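Local coordinates for ethylbenzene dehydrogenase alpha-subunit (Aromatoleum aromaticum, PDB 2IVF), which is the large, cofactor-carrying subunit of a molybdenum enzyme of the molybdopterin oxidoreductase family, holding molybdenum, two pterin dinucleotides and an iron-sulfur cluster, at residues A[450-458]-A[938-946]; A[563-571]-A[832-840]. All coordinates share one frame; numbering follows the deposited sequence.

Overall arrangement
Contact 1 (450-458 with 938-946) and contact 2 (563-571 with 832-840) adjoin on the same side of the chain's centre, their own centres about 12 Å apart. Contact 1 lies deeper, at the start of helix 454-467, and is buried, with charges and imidazoles gathered round K941. Contact 2, farther out and formed by irregular connections with a short 3-10 segment at 563-564, is partly buried; there a tryptophan lies against a glycine turn, and waters and one salt bridge complete the seam. The two meet directly: M939 packs on the backbone of W565, P942 on L570, and H453 on K832. E826 links their chemistry, forming salt bridges with both K941 and K832.

Contact 1. Residues A[450-458]-A[938-946]; sequences KSYHGDLME and GMPKPLHLA. With MD1 (phosphoric acid 4-(2-amino-4-oxo-3,4,5,6,-tetrahydro-pteridin-6-yl)-2-hydroxy-3,4-dimercapto-but-3-en-yl ester guanylate ester), chain N.
K941 reaches across the first turn of helix 454-467 and ends between H453 and D455. With CG anti to the backbone N (chi1 -177°) and the chain extended beyond it, the lysine runs past Y452 O, its CD 3.2 Å from that oxygen, at about a right angle to the tyrosine side chain. Its NZ lies in the imidazole plane of H453 and donates to ND1 at 2.9 Å. The same NZ forms a salt bridge with D455, meeting the syn lone pair of OD1 at 2.8 Å; E826 adds a second carboxylate, so this buried ammonium is probably kept charged. D455 OD2 takes a bond of 2.8 Å from H944 NE2, which arrives from above the carboxylate plane yet keeps the oxygen in its own ring plane; the two planes stand 81° apart, and the N-H...O angle is 161°.

At Y452, the ring receives M939 CB at its edge, 3.9 Å from CE2, while its hydroxyl lies 3.3 Å from P942 CD. A water joins Y452 OH to P940 O. At the start of the segment, K450 lies against the cofactor, with CE 3.2 Å from N15 of MD1, and its NZ forms a salt bridge with D223. H453, the third residue of a type I turn from S451 to G454, is the N-cap of the helix. The arrangement is a largely buried lysine-aspartate salt bridge joined to a His-carboxylate hydrogen bond at a helix N-terminus, tying the 938-946 loop to the segment that brings K450 into the MD1 pocket.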
loop_
_atom_site.group_PDB
_atom_site.type_symbol
_atom_site.label_atom_id
_atom_site.label_comp_id
_atom_site.label_asym_id
_atom_site.label_seq_id
_atom_site.Cartn_x
_atom_site.Cartn_y
_atom_site.Cartn_z
ATOM N N LYS A 450 -15.619 11.962 0.352
ATOM C CA LYS A 450 -15.730 11.753 1.772
ATOM C C LYS A 450 -15.662 13.054 2.542
ATOM O O LYS A 450 -15.461 13.037 3.753
ATOM C CB LYS A 450 -14.645 10.801 2.202
ATOM C CG LYS A 450 -14.827 9.443 1.533
ATOM C CD LYS A 450 -13.637 8.531 1.729
ATOM C CE LYS A 450 -13.744 7.263 0.948
ATOM N NZ LYS A 450 -13.539 7.450 -0.499
ATOM N N SER A 451 -15.814 14.188 1.862
ATOM C CA SER A 451 -15.930 15.478 2.547
ATOM C C SER A 451 -17.377 15.903 2.416
ATOM O O SER A 451 -17.956 15.765 1.358
ATOM C CB SER A 451 -15.017 16.528 1.929
ATOM O OG SER A 451 -13.663 16.057 1.828
ATOM N N TYR A 452 -17.945 16.448 3.475
ATOM C CA TYR A 452 -19.366 16.823 3.470
ATOM C C TYR A 452 -19.722 17.670 2.255
ATOM O O TYR A 452 -20.742 17.440 1.574
ATOM C CB TYR A 452 -19.668 17.598 4.729
ATOM C CG TYR A 452 -21.121 17.799 5.069
ATOM C CD1 TYR A 452 -21.851 18.815 4.475
ATOM C CD2 TYR A 452 -21.741 17.031 6.049
ATOM C CE1 TYR A 452 -23.193 19.049 4.835
ATOM C CE2 TYR A 452 -23.074 17.262 6.409
ATOM C CZ TYR A 452 -23.793 18.252 5.796
ATOM O OH TYR A 452 -25.122 18.503 6.205
ATOM N N HIS A 453 -18.867 18.654 2.002
ATOM C CA HIS A 453 -19.049 19.593 0.919
ATOM C C HIS A 453 -18.084 19.301 -0.249
ATOM O O HIS A 453 -17.674 20.224 -0.952
ATOM C CB HIS A 453 -18.802 21.027 1.425
ATOM C CG HIS A 453 -19.815 21.495 2.408
ATOM N ND1 HIS A 453 -21.156 21.509 2.117
ATOM C CD2 HIS A 453 -19.700 21.917 3.689
ATOM C CE1 HIS A 453 -21.831 21.931 3.170
ATOM N NE2 HIS A 453 -20.975 22.194 4.138
ATOM N N GLY A 454 -17.719 18.043 -0.482
ATOM C CA GLY A 454 -16.833 17.730 -1.602
ATOM C C GLY A 454 -17.454 18.197 -2.914
ATOM O O GLY A 454 -16.748 18.519 -3.843
ATOM N N ASP A 455 -18.780 18.189 -3.004
ATOM C CA ASP A 455 -19.437 18.642 -4.231
ATOM C C ASP A 455 -19.067 20.089 -4.492
ATOM O O ASP A 455 -18.690 20.417 -5.604
ATOM C CB ASP A 455 -20.979 18.446 -4.210
ATOM C CG ASP A 455 -21.660 19.100 -3.055
ATOM O OD1 ASP A 455 -21.018 19.439 -2.030
ATOM O OD2 ASP A 455 -22.902 19.199 -3.152
ATOM N N LEU A 456 -19.119 20.936 -3.457
ATOM C CA LEU A 456 -18.714 22.340 -3.594
ATOM C C LEU A 456 -17.287 22.511 -3.951
ATOM O O LEU A 456 -16.951 23.364 -4.761
ATOM C CB LEU A 456 -18.972 23.128 -2.325
ATOM C CG LEU A 456 -20.452 23.428 -2.079
ATOM C CD1 LEU A 456 -20.600 24.099 -0.690
ATOM C CD2 LEU A 456 -21.114 24.310 -3.181
ATOM N N MET A 457 -16.432 21.708 -3.318
ATOM C CA MET A 457 -15.013 21.708 -3.626
ATOM C C MET A 457 -14.730 21.337 -5.061
ATOM O O MET A 457 -13.864 21.932 -5.710
ATOM C CB MET A 457 -14.325 20.706 -2.687
ATOM C CG MET A 457 -14.443 21.097 -1.187
ATOM S SD MET A 457 -14.050 19.768 0.031
ATOM C CE MET A 457 -12.474 19.140 -0.520
ATOM N N GLU A 458 -15.425 20.297 -5.540
ATOM C CA GLU A 458 -15.326 19.864 -6.927
ATOM C C GLU A 458 -15.931 20.890 -7.888
ATOM O O GLU A 458 -15.330 21.195 -8.886
ATOM C CB GLU A 458 -16.039 18.510 -7.138
ATOM C CG GLU A 458 -15.303 17.341 -6.506
ATOM C CD GLU A 458 -16.209 16.132 -6.282
ATOM O OE1 GLU A 458 -17.137 15.979 -7.091
ATOM O OE2 GLU A 458 -15.983 15.355 -5.315
ATOM N N GLY A 938 -20.917 9.821 9.551
ATOM C CA GLY A 938 -21.319 9.651 8.169
ATOM C C GLY A 938 -22.473 10.534 7.769
ATOM O O GLY A 938 -23.345 10.110 7.023
ATOM N N MET A 939 -22.493 11.755 8.265
ATOM C CA MET A 939 -23.600 12.664 7.996
ATOM C C MET A 939 -23.769 12.810 6.485
ATOM O O MET A 939 -22.861 13.282 5.830
ATOM C CB MET A 939 -23.307 14.046 8.600
ATOM C CG MET A 939 -23.171 14.093 10.103
ATOM S SD MET A 939 -24.716 13.667 10.966
ATOM C CE MET A 939 -25.740 15.119 10.679
ATOM N N PRO A 940 -24.906 12.359 5.914
ATOM C CA PRO A 940 -25.078 12.541 4.491
ATOM C C PRO A 940 -25.508 13.951 4.174
ATOM O O PRO A 940 -26.282 14.538 4.928
ATOM C CB PRO A 940 -26.199 11.555 4.137
ATOM C CG PRO A 940 -26.437 10.744 5.328
ATOM C CD PRO A 940 -26.015 11.589 6.484
ATOM N N LYS A 941 -25.051 14.470 3.043
ATOM C CA LYS A 941 -25.383 15.836 2.643
ATOM C C LYS A 941 -26.839 15.893 2.213
ATOM O O LYS A 941 -27.210 15.283 1.223
ATOM C CB LYS A 941 -24.432 16.370 1.539
ATOM C CG LYS A 941 -24.760 17.832 1.185
ATOM C CD LYS A 941 -23.559 18.571 0.653
ATOM C CE LYS A 941 -23.937 19.940 0.111
ATOM N NZ LYS A 941 -22.714 20.751 -0.218
ATOM N N PRO A 942 -27.688 16.580 2.991
ATOM C CA PRO A 942 -29.116 16.544 2.704
ATOM C C PRO A 942 -29.524 17.049 1.312
ATOM O O PRO A 942 -30.549 16.609 0.796
ATOM C CB PRO A 942 -29.713 17.458 3.774
ATOM C CG PRO A 942 -28.794 17.428 4.840
ATOM C CD PRO A 942 -27.421 17.382 4.188
ATOM N N LEU A 943 -28.722 17.958 0.719
ATOM C CA LEU A 943 -29.054 18.526 -0.591
ATOM C C LEU A 943 -29.004 17.422 -1.646
ATOM O O LEU A 943 -29.633 17.529 -2.690
ATOM C CB LEU A 943 -28.087 19.646 -0.980
ATOM C CG LEU A 943 -28.175 20.926 -0.147
ATOM C CD1 LEU A 943 -27.214 21.960 -0.765
ATOM C CD2 LEU A 943 -29.593 21.402 -0.102
ATOM N N HIS A 944 -28.311 16.338 -1.342
ATOM C CA HIS A 944 -28.280 15.202 -2.253
ATOM C C HIS A 944 -29.488 14.284 -2.232
ATOM O O HIS A 944 -29.495 13.293 -2.932
ATOM C CB HIS A 944 -26.980 14.446 -2.114
ATOM C CG HIS A 944 -25.786 15.295 -2.374
ATOM N ND1 HIS A 944 -24.501 14.788 -2.348
ATOM C CD2 HIS A 944 -25.673 16.593 -2.749
ATOM C CE1 HIS A 944 -23.642 15.766 -2.587
ATOM N NE2 HIS A 944 -24.328 16.863 -2.875
ATOM N N LEU A 945 -30.541 14.689 -1.505
ATOM C CA LEU A 945 -31.855 14.089 -1.593
ATOM C C LEU A 945 -32.659 14.803 -2.670
ATOM O O LEU A 945 -33.743 14.378 -3.005
ATOM C CB LEU A 945 -32.559 14.198 -0.242
ATOM C CG LEU A 945 -31.962 13.291 0.856
ATOM C CD1 LEU A 945 -32.326 13.796 2.246
ATOM C CD2 LEU A 945 -32.410 11.827 0.644
ATOM N N ALA A 946 -32.118 15.876 -3.242
ATOM C CA ALA A 946 -32.896 16.699 -4.158
ATOM C C ALA A 946 -33.255 15.947 -5.420
ATOM O O ALA A 946 -32.467 15.190 -5.926
ATOM C CB ALA A 946 -32.150 17.986 -4.515
HETATM P PB MD1 N . -14.446 -2.982 2.170
HETATM O O3B MD1 N . -12.977 -3.481 2.476
HETATM O O1B MD1 N . -14.766 -3.395 0.779
HETATM O O2B MD1 N . -15.375 -3.204 3.302
HETATM O O3A MD1 N . -14.231 -1.411 2.143
HETATM C C10 MD1 N . -13.892 -0.687 0.940
HETATM C C11 MD1 N . -13.613 0.725 1.428
HETATM O O11 MD1 N . -12.264 0.635 2.000
HETATM C C12 MD1 N . -13.575 1.682 0.267
HETATM S S12 MD1 N . -13.415 1.139 -1.347
HETATM C C13 MD1 N . -13.597 3.040 0.464
HETATM S S13 MD1 N . -13.500 4.140 -0.813
HETATM C C14 MD1 N . -13.735 3.650 1.807
HETATM N N15 MD1 N . -12.693 4.497 2.281
HETATM C C16 MD1 N . -12.700 4.986 3.562
HETATM C C15 MD1 N . -11.716 5.897 3.898
HETATM O O14 MD1 N . -10.852 6.274 3.062
HETATM N N17 MD1 N . -11.721 6.285 5.199
HETATM C C17 MD1 N . -12.697 5.851 6.096
HETATM N N16 MD1 N . -12.618 6.318 7.334
HETATM N N18 MD1 N . -13.667 5.002 5.719
HETATM C C20 MD1 N . -13.677 4.579 4.473
HETATM N N8 MD1 N . -14.685 3.761 4.071
HETATM C C7 MD1 N . -14.787 3.159 2.769
HETATM P PA MD1 N . -12.378 -4.602 3.464
HETATM O O1A MD1 N . -11.060 -4.975 2.866
HETATM O O2A MD1 N . -12.365 -4.038 4.833
HETATM O "O5'" MD1 N . -13.375 -5.825 3.418
HETATM C "C5'" MD1 N . -13.384 -6.587 2.215
HETATM C "C4'" MD1 N . -13.254 -8.018 2.537
HETATM O "O4'" MD1 N . -13.107 -8.635 1.263
HETATM C "C1'" MD1 N . -12.320 -9.798 1.522
HETATM N N9 MD1 N . -11.689 -10.382 0.330
HETATM C C4 MD1 N . -12.124 -11.491 -0.250
HETATM N N3 MD1 N . -13.181 -12.275 0.070
HETATM C C2 MD1 N . -13.458 -13.355 -0.661
HETATM N N2 MD1 N . -14.526 -14.140 -0.357
HETATM N N1 MD1 N . -12.594 -13.686 -1.685
HETATM C C6 MD1 N . -11.505 -12.938 -2.061
HETATM O O6 MD1 N . -10.840 -13.286 -3.037
HETATM C C5 MD1 N . -11.255 -11.775 -1.316
HETATM N N7 MD1 N . -10.322 -10.829 -1.339
HETATM C C8 MD1 N . -10.604 -9.986 -0.343
HETATM C "C2'" MD1 N . -11.238 -9.324 2.487
HETATM O "O2'" MD1 N . -10.670 -10.388 3.290
HETATM C "C3'" MD1 N . -11.949 -8.240 3.311
HETATM O "O3'" MD1 N . -12.247 -8.688 4.659
HETATM O O HOH W 1 -26.301 16.402 7.358
#

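Contact 2. Residues A[563-571]-A[832-840]; sequences KAWTDPALK and KDTPMVGGD
W565 lays one face of its indole against the turn formed by M836 to G839, and this is the close-packed half of the contact. G838 N stands 3.4 Å above the ring plane, offset toward the rim, and G838 CA makes a CH-pi contact with the five-membered ring, 4.2 Å from its centroid. The type II turn, closed by G839 N to M836 O, has positive phi at both glycines, where a CB would press on the preceding carbonyl O. P835 CB and V837 CG2 each pack 3.7 Å from W565 O, a buried carbonyl with no polar partner in the model.

Next comes a polar corner. K832, extended beyond CG, crosses D567 at about a right angle and meets the syn lone pair of OD2 with NZ at 2.6 Å; E826 and A824 O also hold this ammonium. D567 OD1 accepts from A569 N and, through a water, reaches D833 O. The solvent side is looser: exposed A564 and A569 and partly exposed M836 line it, and a second water bridges A564 O and T566 O to M836 N. A type II turn under a CH-pi contact and an Asx turn at D567 thus join two irregular connections, the second preceding strand 843-846 of the mixed six-stranded sheet.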
loop_
_atom_site.group_PDB
_atom_site.type_symbol
_atom_site.label_atom_id
_atom_site.label_comp_id
_atom_site.label_asym_id
_atom_site.label_seq_id
_atom_site.Cartn_x
_atom_site.Cartn_y
_atom_site.Cartn_z
ATOM N N LYS A 563 -28.921 18.315 14.297
ATOM C CA LYS A 563 -28.679 19.607 13.656
ATOM C C LYS A 563 -27.327 20.202 14.037
ATOM O O LYS A 563 -26.768 20.986 13.287
ATOM C CB LYS A 563 -29.797 20.586 14.005
ATOM C CG LYS A 563 -31.105 20.204 13.350
ATOM C CD LYS A 563 -32.262 21.095 13.765
ATOM C CE LYS A 563 -33.567 20.356 13.482
ATOM N NZ LYS A 563 -34.756 21.245 13.404
ATOM N N ALA A 564 -26.786 19.805 15.187
ATOM C CA ALA A 564 -25.460 20.273 15.617
ATOM C C ALA A 564 -24.378 19.818 14.655
ATOM O O ALA A 564 -23.337 20.498 14.513
ATOM C CB ALA A 564 -25.149 19.786 17.066
ATOM N N TRP A 565 -24.620 18.701 13.970
ATOM C CA TRP A 565 -23.643 18.111 13.069
ATOM C C TRP A 565 -23.990 18.341 11.607
ATOM O O TRP A 565 -23.434 17.726 10.774
ATOM C CB TRP A 565 -23.542 16.600 13.302
ATOM C CG TRP A 565 -23.182 16.232 14.707
ATOM C CD1 TRP A 565 -22.619 17.048 15.661
ATOM C CD2 TRP A 565 -23.322 14.954 15.305
ATOM N NE1 TRP A 565 -22.408 16.342 16.817
ATOM C CE2 TRP A 565 -22.834 15.051 16.625
ATOM C CE3 TRP A 565 -23.844 13.725 14.865
ATOM C CZ2 TRP A 565 -22.885 13.972 17.512
ATOM C CZ3 TRP A 565 -23.872 12.660 15.738
ATOM C CH2 TRP A 565 -23.372 12.786 17.042
ATOM N N THR A 566 -24.943 19.228 11.345
ATOM C CA THR A 566 -25.449 19.526 10.012
ATOM C C THR A 566 -24.895 20.879 9.576
ATOM O O THR A 566 -24.614 21.743 10.393
ATOM C CB THR A 566 -27.030 19.626 10.075
ATOM O OG1 THR A 566 -27.578 18.383 10.549
ATOM C CG2 THR A 566 -27.654 19.929 8.712
ATOM N N ASP A 567 -24.739 21.085 8.281
ATOM C CA ASP A 567 -24.384 22.421 7.739
ATOM C C ASP A 567 -25.392 23.453 8.269
ATOM O O ASP A 567 -26.589 23.319 8.012
ATOM C CB ASP A 567 -24.424 22.317 6.201
ATOM C CG ASP A 567 -24.336 23.651 5.483
ATOM O OD1 ASP A 567 -23.838 24.624 6.078
ATOM O OD2 ASP A 567 -24.745 23.689 4.274
ATOM N N PRO A 568 -24.923 24.476 9.009
ATOM C CA PRO A 568 -25.821 25.471 9.589
ATOM C C PRO A 568 -26.547 26.371 8.603
ATOM O O PRO A 568 -27.459 27.082 9.008
ATOM C CB PRO A 568 -24.920 26.331 10.476
ATOM C CG PRO A 568 -23.531 25.929 10.209
ATOM C CD PRO A 568 -23.504 24.736 9.339
ATOM N N ALA A 569 -26.140 26.353 7.342
ATOM C CA ALA A 569 -26.831 27.062 6.278
ATOM C C ALA A 569 -28.084 26.331 5.843
ATOM O O ALA A 569 -28.877 26.874 5.059
ATOM C CB ALA A 569 -25.892 27.264 5.063
ATOM N N LEU A 570 -28.269 25.094 6.317
ATOM C CA LEU A 570 -29.455 24.345 5.957
ATOM C C LEU A 570 -30.573 24.684 6.951
ATOM O O LEU A 570 -30.318 24.941 8.133
ATOM C CB LEU A 570 -29.152 22.834 5.887
ATOM C CG LEU A 570 -28.071 22.344 4.901
ATOM C CD1 LEU A 570 -27.933 20.797 4.940
ATOM C CD2 LEU A 570 -28.266 22.788 3.420
ATOM N N LYS A 571 -31.810 24.702 6.458
ATOM C CA LYS A 571 -32.940 25.147 7.250
ATOM C C LYS A 571 -33.551 23.996 8.038
ATOM O O LYS A 571 -34.399 24.209 8.915
ATOM C CB LYS A 571 -33.979 25.813 6.341
ATOM C CG LYS A 571 -34.635 24.890 5.274
ATOM C CD LYS A 571 -35.415 25.767 4.264
ATOM C CE LYS A 571 -36.750 25.168 3.829
ATOM N NZ LYS A 571 -37.609 26.240 3.252
ATOM N N LYS A 832 -17.975 26.428 2.028
ATOM C CA LYS A 832 -18.576 26.198 3.340
ATOM C C LYS A 832 -17.622 25.372 4.128
ATOM O O LYS A 832 -17.139 24.365 3.629
ATOM C CB LYS A 832 -19.896 25.437 3.250
ATOM C CG LYS A 832 -21.069 26.282 2.678
ATOM C CD LYS A 832 -22.390 25.461 2.653
ATOM C CE LYS A 832 -23.629 26.226 2.186
ATOM N NZ LYS A 832 -24.811 25.324 2.303
ATOM N N ASP A 833 -17.360 25.778 5.361
ATOM C CA ASP A 833 -16.525 24.960 6.215
ATOM C C ASP A 833 -17.231 23.649 6.593
ATOM O O ASP A 833 -18.468 23.539 6.586
ATOM C CB ASP A 833 -15.924 25.741 7.387
ATOM C CG ASP A 833 -14.672 26.585 6.943
ATOM O OD1 ASP A 833 -14.677 27.797 7.154
ATOM O OD2 ASP A 833 -13.685 26.049 6.356
ATOM N N THR A 834 -16.434 22.606 6.783
ATOM C CA THR A 834 -16.984 21.333 7.227
ATOM C C THR A 834 -17.904 21.540 8.399
ATOM O O THR A 834 -17.556 22.280 9.334
ATOM C CB THR A 834 -15.855 20.440 7.725
ATOM O OG1 THR A 834 -14.750 20.556 6.815
ATOM C CG2 THR A 834 -16.340 18.980 7.850
ATOM N N PRO A 835 -19.095 20.920 8.379
ATOM C CA PRO A 835 -19.938 20.943 9.563
ATOM C C PRO A 835 -19.206 20.369 10.783
ATOM O O PRO A 835 -18.285 19.585 10.624
ATOM C CB PRO A 835 -21.083 20.049 9.152
ATOM C CG PRO A 835 -21.205 20.279 7.716
ATOM C CD PRO A 835 -19.779 20.244 7.263
ATOM N N MET A 836 -19.574 20.816 11.969
ATOM C CA MET A 836 -18.932 20.380 13.211
ATOM C C MET A 836 -19.471 19.013 13.627
ATOM O O MET A 836 -20.026 18.820 14.696
ATOM C CB MET A 836 -19.114 21.449 14.313
ATOM C CG MET A 836 -18.154 22.655 14.065
ATOM S SD MET A 836 -18.308 23.931 15.315
ATOM C CE MET A 836 -17.161 23.243 16.522
ATOM N N VAL A 837 -19.298 18.048 12.728
ATOM C CA VAL A 837 -19.674 16.668 12.988
ATOM C C VAL A 837 -18.828 16.135 14.150
ATOM O O VAL A 837 -17.598 16.178 14.087
ATOM C CB VAL A 837 -19.416 15.771 11.771
ATOM C CG1 VAL A 837 -19.942 14.344 12.026
ATOM C CG2 VAL A 837 -19.981 16.404 10.438
ATOM N N GLY A 838 -19.500 15.596 15.173
ATOM C CA GLY A 838 -18.845 15.100 16.364
ATOM C C GLY A 838 -18.843 16.085 17.518
ATOM O O GLY A 838 -18.511 15.714 18.635
ATOM N N GLY A 839 -19.164 17.338 17.253
ATOM C CA GLY A 839 -19.244 18.356 18.322
ATOM C C GLY A 839 -18.074 19.297 18.182
ATOM O O GLY A 839 -17.324 19.241 17.215
ATOM N N ASP A 840 -17.918 20.172 19.153
ATOM C CA ASP A 840 -16.925 21.191 19.085
ATOM C C ASP A 840 -15.639 20.675 19.695
ATOM O O ASP A 840 -15.383 20.832 20.901
ATOM C CB ASP A 840 -17.409 22.427 19.840
ATOM C CG ASP A 840 -16.448 23.588 19.679
ATOM O OD1 ASP A 840 -15.501 23.450 18.878
ATOM O OD2 ASP A 840 -16.619 24.593 20.365
HETATM O O HOH W 2 -22.425 22.175 12.193
HETATM O O HOH W 3 -21.201 23.574 6.681
#